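PDB 5OWU: importin subunit beta-1 from Saccharomyces cerevisiae, which functions in nuclear protein import by associating with importin alpha, the subunit that binds the classical nuclear localization signal of the cargo. Local coordinates for residues 64-69 with 115-120; 316-321 with 360-365; 804-809 with 849-854. All coordinates share one frame; numbering follows the deposited sequence.

Contact 1: 64-69 with 115-120; sequences TLKNEL and AAQLIA
Leu65 and Leu69 meet the same methyl group, Leu118 CD1, and this makes up the apolar half of the contact. Leu65 approaches with its branch point, CG lying 3.8 Å from Leu118 CD1, while the methyl Leu69 CD1 touches that same Leu118 CD1 at 3.9 Å. Leu118 CG stands anti to its backbone N (chi1 177°), and the end of the side chain, CD1, comes nearer to 64-69 than its root does. The backbones come closest beside this cluster, at Lys66 and Leu118, whose CA atoms are 5.0 Å apart. Leu65 also packs on Phe37 and Ala41 of helix 37-48, while Leu69 continues along helix 109-126 onto Ile122 and Ile125.

The second kind of interaction mixes aliphatic and polar parts of Lys66 and Gln117. Lys66 CD rests on Gln117 CB at 3.6 Å, the two chains running obliquely past each other. No direct hydrogen bond joins the segments. Instead two waters each donate to Gln117 OE1, both at 2.7 Å, and accept weakly from Lys66 NZ. Bends at the third and fourth torsions of Lys66 turn the ammonium back to its own segment, where NZ donates to Asn67 OD1 at 3.0 Å.

A buried leucine cluster bordered by a water-bridged polar pair here joins HEAT 2, through the end of helix 55-67, to helix 109-126 of HEAT 3: neighbour-to-neighbour packing of the alpha-solenoid.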
ATOM      1  N   THR A  64     -23.629 -14.526  11.431  1.00 30.28           N
ATOM      2  CA  THR A  64     -24.505 -13.379  11.207  1.00 31.82           C
ATOM      3  C   THR A  64     -24.644 -12.556  12.482  1.00 31.80           C
ATOM      4  O   THR A  64     -24.516 -11.319  12.463  1.00 32.75           O
ATOM      5  CB  THR A  64     -25.881 -13.844  10.713  1.00 35.37           C
ATOM      6  OG1 THR A  64     -25.731 -14.663   9.548  1.00 35.22           O
ATOM      7  CG2 THR A  64     -26.762 -12.645  10.358  1.00 38.32           C
ATOM      8  N   LEU A  65     -24.869 -13.225  13.615  1.00 26.36           N
ATOM      9  CA  LEU A  65     -24.885 -12.471  14.865  1.00 23.77           C
ATOM     10  C   LEU A  65     -23.548 -11.764  15.094  1.00 25.85           C
ATOM     11  O   LEU A  65     -23.518 -10.582  15.462  1.00 26.51           O
ATOM     12  CB  LEU A  65     -25.234 -13.389  16.028  1.00 21.15           C
ATOM     13  CG  LEU A  65     -25.287 -12.700  17.391  1.00 22.84           C
ATOM     14  CD1 LEU A  65     -26.199 -11.451  17.394  1.00 22.60           C
ATOM     15  CD2 LEU A  65     -25.740 -13.697  18.424  1.00 24.26           C
ATOM     16  N   LYS A  66     -22.427 -12.454  14.842  1.00 27.68           N
ATOM     17  CA  LYS A  66     -21.118 -11.818  14.999  1.00 26.02           C
ATOM     18  C   LYS A  66     -21.028 -10.553  14.169  1.00 30.84           C
ATOM     19  O   LYS A  66     -20.513  -9.527  14.631  1.00 27.53           O
ATOM     20  CB  LYS A  66     -19.993 -12.777  14.595  1.00 25.63           C
ATOM     21  CG  LYS A  66     -18.608 -12.110  14.430  1.00 32.33           C
ATOM     22  CD  LYS A  66     -17.659 -12.988  13.667  1.00 49.81           C
ATOM     23  CE  LYS A  66     -17.899 -12.883  12.169  1.00 42.90           C
ATOM     24  NZ  LYS A  66     -17.007 -11.869  11.526  1.00 42.14           N
ATOM     25  N   ASN A  67     -21.502 -10.614  12.931  1.00 26.58           N
ATOM     26  CA  ASN A  67     -21.456  -9.457  12.053  1.00 32.13           C
ATOM     27  C   ASN A  67     -22.444  -8.375  12.457  1.00 33.44           C
ATOM     28  O   ASN A  67     -22.375  -7.275  11.904  1.00 33.08           O
ATOM     29  CB  ASN A  67     -21.714  -9.888  10.612  1.00 39.37           C
ATOM     30  CG  ASN A  67     -20.525 -10.609  10.003  1.00 46.96           C
ATOM     31  OD1 ASN A  67     -19.374 -10.392  10.405  1.00 37.71           O
ATOM     32  ND2 ASN A  67     -20.794 -11.469   9.031  1.00 51.52           N
ATOM     33  N   GLU A  68     -23.353  -8.647  13.392  1.00 33.19           N
ATOM     34  CA  GLU A  68     -24.150  -7.580  13.994  1.00 31.80           C
ATOM     35  C   GLU A  68     -23.548  -7.054  15.297  1.00 34.38           C
ATOM     36  O   GLU A  68     -24.184  -6.246  15.984  1.00 29.10           O
ATOM     37  CB  GLU A  68     -25.579  -8.065  14.250  1.00 26.15           C
ATOM     38  CG  GLU A  68     -26.343  -8.448  12.991  1.00 30.52           C
ATOM     39  CD  GLU A  68     -26.494  -7.292  12.019  1.00 40.65           C
ATOM     40  OE1 GLU A  68     -26.651  -6.146  12.482  1.00 32.73           O
ATOM     41  OE2 GLU A  68     -26.439  -7.524  10.795  1.00 46.11           O
ATOM     42  N   LEU A  69     -22.345  -7.490  15.651  1.00 31.90           N
ATOM     43  CA  LEU A  69     -21.721  -7.120  16.913  1.00 28.28           C
ATOM     44  C   LEU A  69     -20.384  -6.418  16.748  1.00 33.86           C
ATOM     45  O   LEU A  69     -20.023  -5.599  17.598  1.00 33.91           O
ATOM     46  CB  LEU A  69     -21.528  -8.368  17.792  1.00 28.49           C
ATOM     47  CG  LEU A  69     -22.802  -9.013  18.338  1.00 27.01           C
ATOM     48  CD1 LEU A  69     -22.484 -10.309  19.069  1.00 25.65           C
ATOM     49  CD2 LEU A  69     -23.547  -8.059  19.253  1.00 25.13           C
ATOM     50  N   ALA A 115     -18.218 -20.343  16.914  1.00 21.07           N
ATOM     51  CA  ALA A 115     -18.451 -19.950  18.296  1.00 25.28           C
ATOM     52  C   ALA A 115     -17.317 -19.076  18.814  1.00 23.75           C
ATOM     53  O   ALA A 115     -17.553 -18.111  19.548  1.00 22.36           O
ATOM     54  CB  ALA A 115     -18.611 -21.199  19.159  1.00 22.34           C
ATOM     55  N   ALA A 116     -16.077 -19.394  18.438  1.00 24.52           N
ATOM     56  CA  ALA A 116     -14.938 -18.597  18.875  1.00 29.83           C
ATOM     57  C   ALA A 116     -15.028 -17.176  18.338  1.00 22.32           C
ATOM     58  O   ALA A 116     -14.718 -16.214  19.050  1.00 24.98           O
ATOM     59  CB  ALA A 116     -13.631 -19.254  18.425  1.00 25.45           C
ATOM     60  N   GLN A 117     -15.443 -17.023  17.079  1.00 23.16           N
ATOM     61  CA  GLN A 117     -15.603 -15.680  16.527  1.00 21.35           C
ATOM     62  C   GLN A 117     -16.718 -14.912  17.236  1.00 21.52           C
ATOM     63  O   GLN A 117     -16.588 -13.703  17.488  1.00 22.35           O
ATOM     64  CB  GLN A 117     -15.873 -15.765  15.029  1.00 28.04           C
ATOM     65  CG  GLN A 117     -14.754 -16.391  14.228  1.00 31.14           C
ATOM     66  CD  GLN A 117     -14.963 -16.252  12.732  1.00 36.13           C
ATOM     67  OE1 GLN A 117     -15.088 -15.146  12.210  1.00 37.45           O
ATOM     68  NE2 GLN A 117     -14.997 -17.378  12.035  1.00 42.16           N
ATOM     69  N   LEU A 118     -17.820 -15.595  17.569  1.00 24.90           N
ATOM     70  CA  LEU A 118     -18.921 -14.939  18.276  1.00 21.00           C
ATOM     71  C   LEU A 118     -18.502 -14.513  19.678  1.00 19.71           C
ATOM     72  O   LEU A 118     -18.761 -13.376  20.105  1.00 25.25           O
ATOM     73  CB  LEU A 118     -20.130 -15.881  18.339  1.00 21.67           C
ATOM     74  CG  LEU A 118     -21.360 -15.387  19.113  1.00 25.29           C
ATOM     75  CD1 LEU A 118     -21.895 -14.137  18.477  1.00 25.25           C
ATOM     76  CD2 LEU A 118     -22.428 -16.451  19.160  1.00 24.22           C
ATOM     77  N   ILE A 119     -17.866 -15.428  20.415  1.00 19.57           N
ATOM     78  CA  ILE A 119     -17.331 -15.101  21.730  1.00 18.65           C
ATOM     79  C   ILE A 119     -16.404 -13.901  21.629  1.00 21.10           C
ATOM     80  O   ILE A 119     -16.473 -12.978  22.446  1.00 23.52           O
ATOM     81  CB  ILE A 119     -16.611 -16.321  22.335  1.00 24.28           C
ATOM     82  CG1 ILE A 119     -17.634 -17.390  22.723  1.00 30.78           C
ATOM     83  CG2 ILE A 119     -15.768 -15.915  23.544  1.00 22.80           C
ATOM     84  CD1 ILE A 119     -17.027 -18.749  22.987  1.00 31.45           C
ATOM     85  N   ALA A 120     -15.534 -13.888  20.617  1.00 26.24           N
ATOM     86  CA  ALA A 120     -14.613 -12.771  20.446  1.00 29.39           C
ATOM     87  C   ALA A 120     -15.362 -11.454  20.284  1.00 29.29           C
ATOM     88  O   ALA A 120     -14.968 -10.438  20.865  1.00 25.00           O
ATOM     89  CB  ALA A 120     -13.702 -13.012  19.242  1.00 27.69           C
TER
HETATM   90  O   HOH W   1     -16.296 -14.443   9.921  1.00 45.68           O
HETATM   91  O   HOH W   2     -14.376 -12.745  13.345  1.00 54.37           O

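Contact 2: 316-321 with 360-365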
ATOM      1  N   ASN A 316      21.579  -0.427  16.287  1.00 31.97           N
ATOM      2  CA  ASN A 316      22.519  -0.773  15.225  1.00 38.72           C
ATOM      3  C   ASN A 316      22.806  -2.271  15.205  1.00 37.51           C
ATOM      4  O   ASN A 316      23.954  -2.700  15.069  1.00 34.41           O
ATOM      5  CB  ASN A 316      23.818   0.028  15.365  1.00 46.80           C
ATOM      6  CG  ASN A 316      23.604   1.522  15.187  1.00 49.49           C
ATOM      7  OD1 ASN A 316      22.993   1.957  14.213  1.00 48.13           O
ATOM      8  ND2 ASN A 316      24.090   2.311  16.136  1.00 47.12           N
ATOM      9  N   PHE A 317      21.751  -3.074  15.347  1.00 35.38           N
ATOM     10  CA  PHE A 317      21.891  -4.529  15.285  1.00 34.31           C
ATOM     11  C   PHE A 317      22.493  -4.973  13.956  1.00 36.25           C
ATOM     12  O   PHE A 317      23.410  -5.803  13.919  1.00 35.25           O
ATOM     13  CB  PHE A 317      20.525  -5.197  15.476  1.00 32.46           C
ATOM     14  CG  PHE A 317      19.938  -5.026  16.855  1.00 32.15           C
ATOM     15  CD1 PHE A 317      20.710  -5.241  17.988  1.00 29.62           C
ATOM     16  CD2 PHE A 317      18.606  -4.669  17.014  1.00 33.44           C
ATOM     17  CE1 PHE A 317      20.165  -5.092  19.252  1.00 34.94           C
ATOM     18  CE2 PHE A 317      18.056  -4.515  18.276  1.00 38.83           C
ATOM     19  CZ  PHE A 317      18.840  -4.731  19.398  1.00 42.13           C
ATOM     20  N   ALA A 318      21.950  -4.466  12.848  1.00 28.85           N
ATOM     21  CA  ALA A 318      22.400  -4.896  11.530  1.00 29.74           C
ATOM     22  C   ALA A 318      23.851  -4.499  11.298  1.00 29.40           C
ATOM     23  O   ALA A 318      24.678  -5.329  10.906  1.00 32.49           O
ATOM     24  CB  ALA A 318      21.497  -4.301  10.449  1.00 32.92           C
ATOM     25  N   LEU A 319      24.179  -3.231  11.557  1.00 30.36           N
ATOM     26  CA  LEU A 319      25.539  -2.748  11.334  1.00 30.69           C
ATOM     27  C   LEU A 319      26.558  -3.631  12.046  1.00 38.34           C
ATOM     28  O   LEU A 319      27.519  -4.108  11.436  1.00 37.93           O
ATOM     29  CB  LEU A 319      25.652  -1.299  11.807  1.00 35.61           C
ATOM     30  CG  LEU A 319      26.980  -0.596  11.524  1.00 45.61           C
ATOM     31  CD1 LEU A 319      27.176  -0.428  10.039  1.00 40.18           C
ATOM     32  CD2 LEU A 319      27.042   0.755  12.217  1.00 46.98           C
ATOM     33  N   SER A 320      26.339  -3.884  13.340  1.00 43.19           N
ATOM     34  CA  SER A 320      27.289  -4.661  14.130  1.00 47.72           C
ATOM     35  C   SER A 320      27.412  -6.095  13.636  1.00 43.36           C
ATOM     36  O   SER A 320      28.462  -6.718  13.811  1.00 47.84           O
ATOM     37  CB  SER A 320      26.858  -4.673  15.595  1.00 52.61           C
ATOM     38  OG  SER A 320      26.693  -3.359  16.104  1.00 42.07           O
ATOM     39  N   SER A 321      26.353  -6.644  13.045  1.00 32.97           N
ATOM     40  CA  SER A 321      26.292  -8.062  12.707  1.00 37.09           C
ATOM     41  C   SER A 321      26.674  -8.366  11.262  1.00 38.26           C
ATOM     42  O   SER A 321      26.679  -9.540  10.878  1.00 33.03           O
ATOM     43  CB  SER A 321      24.881  -8.590  12.965  1.00 48.00           C
ATOM     44  OG  SER A 321      24.434  -8.241  14.261  1.00 35.83           O
ATOM     45  N   GLN A 360      21.029  -0.470   2.312  1.00 25.61           N
ATOM     46  CA  GLN A 360      20.402   0.823   2.576  1.00 29.05           C
ATOM     47  C   GLN A 360      20.634   1.262   4.016  1.00 38.29           C
ATOM     48  O   GLN A 360      20.859   2.446   4.288  1.00 37.64           O
ATOM     49  CB  GLN A 360      18.901   0.747   2.274  1.00 33.62           C
ATOM     50  CG  GLN A 360      18.584   0.570   0.803  1.00 32.79           C
ATOM     51  CD  GLN A 360      17.132   0.214   0.549  1.00 35.38           C
ATOM     52  OE1 GLN A 360      16.539  -0.587   1.271  1.00 31.66           O
ATOM     53  NE2 GLN A 360      16.552   0.808  -0.488  1.00 39.31           N
ATOM     54  N   ASN A 361      20.591   0.316   4.950  1.00 29.43           N
ATOM     55  CA  ASN A 361      20.693   0.644   6.365  1.00 32.64           C
ATOM     56  C   ASN A 361      22.130   0.927   6.783  1.00 34.99           C
ATOM     57  O   ASN A 361      22.360   1.747   7.679  1.00 36.76           O
ATOM     58  CB  ASN A 361      20.115  -0.510   7.184  1.00 35.69           C
ATOM     59  CG  ASN A 361      20.086  -0.231   8.672  1.00 41.07           C
ATOM     60  OD1 ASN A 361      20.121   0.916   9.109  1.00 40.00           O
ATOM     61  ND2 ASN A 361      20.003  -1.294   9.460  1.00 40.04           N
ATOM     62  N   CYS A 362      23.101   0.288   6.134  1.00 26.22           N
ATOM     63  CA  CYS A 362      24.469   0.235   6.632  1.00 32.01           C
ATOM     64  C   CYS A 362      25.505   0.803   5.670  1.00 38.36           C
ATOM     65  O   CYS A 362      26.687   0.852   6.025  1.00 33.35           O
ATOM     66  CB  CYS A 362      24.843  -1.216   6.968  1.00 30.80           C
ATOM     67  SG  CYS A 362      23.725  -1.972   8.168  1.00 34.91           S
ATOM     68  N   GLY A 363      25.112   1.201   4.466  1.00 34.06           N
ATOM     69  CA  GLY A 363      26.024   1.922   3.594  1.00 37.27           C
ATOM     70  C   GLY A 363      27.311   1.163   3.321  1.00 29.19           C
ATOM     71  O   GLY A 363      27.305  -0.041   3.038  1.00 31.76           O
ATOM     72  N   ASN A 364      28.434   1.884   3.408  1.00 29.68           N
ATOM     73  CA  ASN A 364      29.736   1.325   3.049  1.00 31.43           C
ATOM     74  C   ASN A 364      30.078   0.055   3.824  1.00 38.02           C
ATOM     75  O   ASN A 364      30.910  -0.730   3.364  1.00 27.77           O
ATOM     76  CB  ASN A 364      30.838   2.368   3.284  1.00 30.94           C
ATOM     77  CG  ASN A 364      30.747   3.546   2.335  1.00 29.74           C
ATOM     78  OD1 ASN A 364      30.015   3.508   1.345  1.00 34.80           O
ATOM     79  ND2 ASN A 364      31.500   4.606   2.631  1.00 29.76           N
ATOM     80  N   HIS A 365      29.476  -0.179   4.988  1.00 32.95           N
ATOM     81  CA  HIS A 365      29.834  -1.377   5.739  1.00 31.60           C
ATOM     82  C   HIS A 365      29.441  -2.662   5.014  1.00 28.99           C
ATOM     83  O   HIS A 365      29.949  -3.730   5.367  1.00 33.60           O
ATOM     84  CB  HIS A 365      29.190  -1.357   7.126  1.00 32.07           C
ATOM     85  CG  HIS A 365      29.838  -0.406   8.080  1.00 39.90           C
ATOM     86  ND1 HIS A 365      29.590   0.951   8.068  1.00 54.20           N
ATOM     87  CD2 HIS A 365      30.723  -0.618   9.083  1.00 50.39           C
ATOM     88  CE1 HIS A 365      30.297   1.533   9.021  1.00 50.69           C
ATOM     89  NE2 HIS A 365      30.992   0.604   9.652  1.00 44.44           N
TER
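Leu319 and Cys362 mark the closest backbone approach, their CA atoms lying 5.7 Å apart, where the first turn of helix 317-332 meets the end of helix 347-362. Both segments belong to HEAT 8, so this is packing between two helices of a single HEAT repeat. The backbone changes course at both helix ends: Asn316, just before the first helix, has a positive phi of 60°, and Gly363 leaves the second with a positive phi before a short 3-10 turn brings His365 back to Leu319. No hydrogen bond spans the segments.

Ala318 and Leu319 supply the first segment's side of the packing. Ala318 CB touches two neighbouring residues of the other helix, 3.5 Å from Asn361 ND2 and 3.9 Å from Cys362 SG. The thiol sulfur also sits against backbone, with Cys362 SG 3.6 Å from Leu319 N. The polar end of Asn361 finds its main partner elsewhere: ND2 donates to Glu297 OE1, and the other carboxylate oxygen of Glu297 accepts from Phe317 N. One acidic side chain of helix 280-306 thus links both segments, and its charge would probably suit the positive end of the helix dipole. Phe317 also meets, edge-to-face, an aromatic side chain of another protein's chain.

Leu319 CG is anti to its backbone N (chi1 -174°), and the branch beyond it reaches both Cys362 and His365. Leu319 CD1 touches Cys362 CB at 3.9 Å. Leu319 CD1 also makes a CH-pi contact over one face of the His365 ring, 3.5 Å from its centroid and 19° off the normal. The methyl is displaced toward the rim, which leaves Leu319 CD1 just 3.3 Å from His365 CG.

Contact 3: 804-809 with 849-854; sequences GLIGDI and RWAREQ
Trp850 presents the N-H at its indole edge to the carboxylate of Asp808, and Gln854, one helical turn further on, lays CG over one ring face, offset toward the rim. NE1 of Trp850 donates to Asp808 OD1 at 3.0 Å, a bond bent to 140° at the hydrogen. The oxygen is near the ring plane though tilted out of it, and the carboxylate and indole planes are 51° apart. Trp850 CG stands anti to its backbone N, and its CB already points toward 804-809.

The pairing spans two successive repeats of the HEAT solenoid, 18 and 19. Helices 796-812 and 842-860 run in broadly the same sense here, their short segments inclined at 40° with axes 7.8 Å apart at closest. Small residues allow this: Gly807 CA and Ala851 CA are 3.9 Å apart, and a CB on Gly807 would collide with Trp850 CD1. The indole lies close against this bare backbone, with Trp850 NE1 3.4 Å from Gly807 C. An alanine in place of Trp850 would probably leave Asp808 OD1 without its cross-helix donor and open a gap beside Gly807 and over Gln854 CG.

Beyond the ring, Ala851 CB lies loosely against Ile806 CB at 4.4 Å, and Ile806 continues the packing onto Tyr830 and Ile783. Gln854 CG, besides lying over the indole, comes 3.7 Å from Gly807 O.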
ATOM      1  N   GLY A 804       0.606  28.611  -0.121  1.00 33.83           N
ATOM      2  CA  GLY A 804       0.107  29.523  -1.141  1.00 34.31           C
ATOM      3  C   GLY A 804      -1.283  30.049  -0.827  1.00 40.40           C
ATOM      4  O   GLY A 804      -1.560  31.237  -1.000  1.00 38.77           O
ATOM      5  N   LEU A 805      -2.179  29.171  -0.368  1.00 34.49           N
ATOM      6  CA  LEU A 805      -3.500  29.616   0.061  1.00 34.30           C
ATOM      7  C   LEU A 805      -3.395  30.649   1.169  1.00 38.68           C
ATOM      8  O   LEU A 805      -4.126  31.651   1.170  1.00 32.59           O
ATOM      9  CB  LEU A 805      -4.336  28.431   0.545  1.00 35.93           C
ATOM     10  CG  LEU A 805      -5.033  27.567  -0.501  1.00 34.17           C
ATOM     11  CD1 LEU A 805      -5.602  26.328   0.170  1.00 36.38           C
ATOM     12  CD2 LEU A 805      -6.133  28.355  -1.206  1.00 31.26           C
ATOM     13  N   ILE A 806      -2.509  30.414   2.143  1.00 36.06           N
ATOM     14  CA  ILE A 806      -2.353  31.386   3.227  1.00 36.24           C
ATOM     15  C   ILE A 806      -2.046  32.761   2.643  1.00 36.77           C
ATOM     16  O   ILE A 806      -2.683  33.775   2.987  1.00 41.91           O
ATOM     17  CB  ILE A 806      -1.265  30.925   4.214  1.00 48.21           C
ATOM     18  CG1 ILE A 806      -1.653  29.581   4.842  1.00 39.69           C
ATOM     19  CG2 ILE A 806      -1.059  31.972   5.308  1.00 50.26           C
ATOM     20  CD1 ILE A 806      -0.586  28.984   5.768  1.00 44.65           C
ATOM     21  N   GLY A 807      -1.101  32.802   1.702  1.00 37.13           N
ATOM     22  CA  GLY A 807      -0.695  34.079   1.131  1.00 45.87           C
ATOM     23  C   GLY A 807      -1.773  34.734   0.281  1.00 46.11           C
ATOM     24  O   GLY A 807      -2.083  35.917   0.459  1.00 39.22           O
ATOM     25  N   ASP A 808      -2.344  33.983  -0.665  1.00 39.40           N
ATOM     26  CA  ASP A 808      -3.318  34.557  -1.595  1.00 38.16           C
ATOM     27  C   ASP A 808      -4.566  35.034  -0.864  1.00 38.08           C
ATOM     28  O   ASP A 808      -5.069  36.138  -1.115  1.00 38.22           O
ATOM     29  CB  ASP A 808      -3.697  33.531  -2.663  1.00 35.40           C
ATOM     30  CG  ASP A 808      -2.504  33.057  -3.481  1.00 45.63           C
ATOM     31  OD1 ASP A 808      -1.440  33.711  -3.436  1.00 43.86           O
ATOM     32  OD2 ASP A 808      -2.640  32.029  -4.181  1.00 44.05           O
ATOM     33  N   ILE A 809      -5.093  34.209   0.043  1.00 40.15           N
ATOM     34  CA  ILE A 809      -6.249  34.648   0.814  1.00 42.48           C
ATOM     35  C   ILE A 809      -5.905  35.915   1.580  1.00 47.97           C
ATOM     36  O   ILE A 809      -6.682  36.880   1.587  1.00 40.39           O
ATOM     37  CB  ILE A 809      -6.744  33.524   1.742  1.00 38.06           C
ATOM     38  CG1 ILE A 809      -7.302  32.373   0.898  1.00 36.02           C
ATOM     39  CG2 ILE A 809      -7.815  34.052   2.700  1.00 41.35           C
ATOM     40  CD1 ILE A 809      -7.660  31.125   1.683  1.00 28.42           C
ATOM     41  N   ARG A 849       7.739  32.305   1.406  1.00 66.56           N
ATOM     42  CA  ARG A 849       8.152  33.691   1.609  1.00 65.95           C
ATOM     43  C   ARG A 849       6.993  34.641   1.339  1.00 60.99           C
ATOM     44  O   ARG A 849       6.701  35.526   2.153  1.00 50.32           O
ATOM     45  CB  ARG A 849       9.349  34.015   0.710  1.00 74.66           C
ATOM     46  CG  ARG A 849       9.747  35.492   0.642  1.00 84.92           C
ATOM     47  CD  ARG A 849      10.289  36.013   1.966  1.00 97.46           C
ATOM     48  NE  ARG A 849      11.164  37.168   1.766  1.00111.30           N
ATOM     49  CZ  ARG A 849      11.857  37.768   2.730  1.00114.79           C
ATOM     50  NH1 ARG A 849      11.786  37.332   3.982  1.00113.23           N
ATOM     51  NH2 ARG A 849      12.629  38.809   2.441  1.00112.12           N
ATOM     52  N   TRP A 850       6.319  34.472   0.196  1.00 48.92           N
ATOM     53  CA  TRP A 850       5.132  35.272  -0.096  1.00 49.97           C
ATOM     54  C   TRP A 850       4.127  35.197   1.053  1.00 45.78           C
ATOM     55  O   TRP A 850       3.613  36.224   1.525  1.00 53.27           O
ATOM     56  CB  TRP A 850       4.521  34.795  -1.418  1.00 49.91           C
ATOM     57  CG  TRP A 850       3.073  35.149  -1.654  1.00 54.53           C
ATOM     58  CD1 TRP A 850       2.014  34.284  -1.666  1.00 44.24           C
ATOM     59  CD2 TRP A 850       2.532  36.447  -1.934  1.00 52.95           C
ATOM     60  NE1 TRP A 850       0.847  34.965  -1.926  1.00 47.32           N
ATOM     61  CE2 TRP A 850       1.136  36.293  -2.095  1.00 57.23           C
ATOM     62  CE3 TRP A 850       3.087  37.725  -2.061  1.00 59.25           C
ATOM     63  CZ2 TRP A 850       0.291  37.368  -2.372  1.00 48.29           C
ATOM     64  CZ3 TRP A 850       2.245  38.791  -2.337  1.00 49.79           C
ATOM     65  CH2 TRP A 850       0.864  38.605  -2.488  1.00 55.80           C
ATOM     66  N   ALA A 851       3.869  33.983   1.544  1.00 46.78           N
ATOM     67  CA  ALA A 851       2.924  33.802   2.643  1.00 52.15           C
ATOM     68  C   ALA A 851       3.384  34.523   3.903  1.00 48.13           C
ATOM     69  O   ALA A 851       2.561  35.060   4.653  1.00 45.42           O
ATOM     70  CB  ALA A 851       2.739  32.314   2.930  1.00 45.91           C
ATOM     71  N   ARG A 852       4.692  34.523   4.168  1.00 52.39           N
ATOM     72  CA  ARG A 852       5.218  35.197   5.352  1.00 49.92           C
ATOM     73  C   ARG A 852       5.040  36.705   5.242  1.00 43.97           C
ATOM     74  O   ARG A 852       4.593  37.363   6.190  1.00 45.47           O
ATOM     75  CB  ARG A 852       6.696  34.836   5.538  1.00 54.95           C
ATOM     76  CG  ARG A 852       7.342  35.421   6.782  1.00 55.21           C
ATOM     77  CD  ARG A 852       6.573  35.041   8.031  1.00 61.46           C
ATOM     78  NE  ARG A 852       7.334  35.297   9.248  1.00 78.30           N
ATOM     79  CZ  ARG A 852       6.836  35.178  10.474  1.00 82.15           C
ATOM     80  NH1 ARG A 852       5.572  34.815  10.649  1.00 72.08           N
ATOM     81  NH2 ARG A 852       7.600  35.426  11.528  1.00 83.02           N
ATOM     82  N   GLU A 853       5.382  37.269   4.081  1.00 54.08           N
ATOM     83  CA  GLU A 853       5.133  38.687   3.843  1.00 58.38           C
ATOM     84  C   GLU A 853       3.675  39.034   4.119  1.00 51.95           C
ATOM     85  O   GLU A 853       3.374  39.952   4.894  1.00 46.73           O
ATOM     86  CB  GLU A 853       5.503  39.048   2.404  1.00 61.43           C
ATOM     87  CG  GLU A 853       6.959  38.795   2.049  1.00 76.87           C
ATOM     88  CD  GLU A 853       7.215  38.888   0.557  1.00 87.24           C
ATOM     89  OE1 GLU A 853       6.383  39.487  -0.156  1.00 90.26           O
ATOM     90  OE2 GLU A 853       8.247  38.352   0.097  1.00 90.51           O
ATOM     91  N   GLN A 854       2.750  38.289   3.507  1.00 48.71           N
ATOM     92  CA  GLN A 854       1.339  38.639   3.649  1.00 54.65           C
ATOM     93  C   GLN A 854       0.852  38.443   5.081  1.00 50.85           C
ATOM     94  O   GLN A 854       0.057  39.243   5.583  1.00 50.30           O
ATOM     95  CB  GLN A 854       0.498  37.824   2.669  1.00 45.31           C
ATOM     96  CG  GLN A 854       0.726  38.207   1.223  1.00 44.22           C
ATOM     97  CD  GLN A 854       0.442  39.677   0.971  1.00 49.41           C
ATOM     98  OE1 GLN A 854      -0.565  40.214   1.434  1.00 54.73           O
ATOM     99  NE2 GLN A 854       1.344  40.339   0.259  1.00 56.69           N
TER

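Overall arrangement
Followed from the N terminus, the three contacts close in series, with none nested in or crossing another. Contact 1 closes a span of 45 residues and ties HEAT 2 to HEAT 3 in the N-terminal part. Contact 2 closes 38 residues within HEAT 8, joining the two ends of one repeat. Contact 3 closes 39 residues near the C terminus and links HEAT 18 to HEAT 19. Their centres lie about 47 Å (1 to 2), 44 Å (2 to 3) and 54 Å (1 to 3) apart, and no two touch. Each is a local join, and the intervening run of helical repeats connects them along the solenoid.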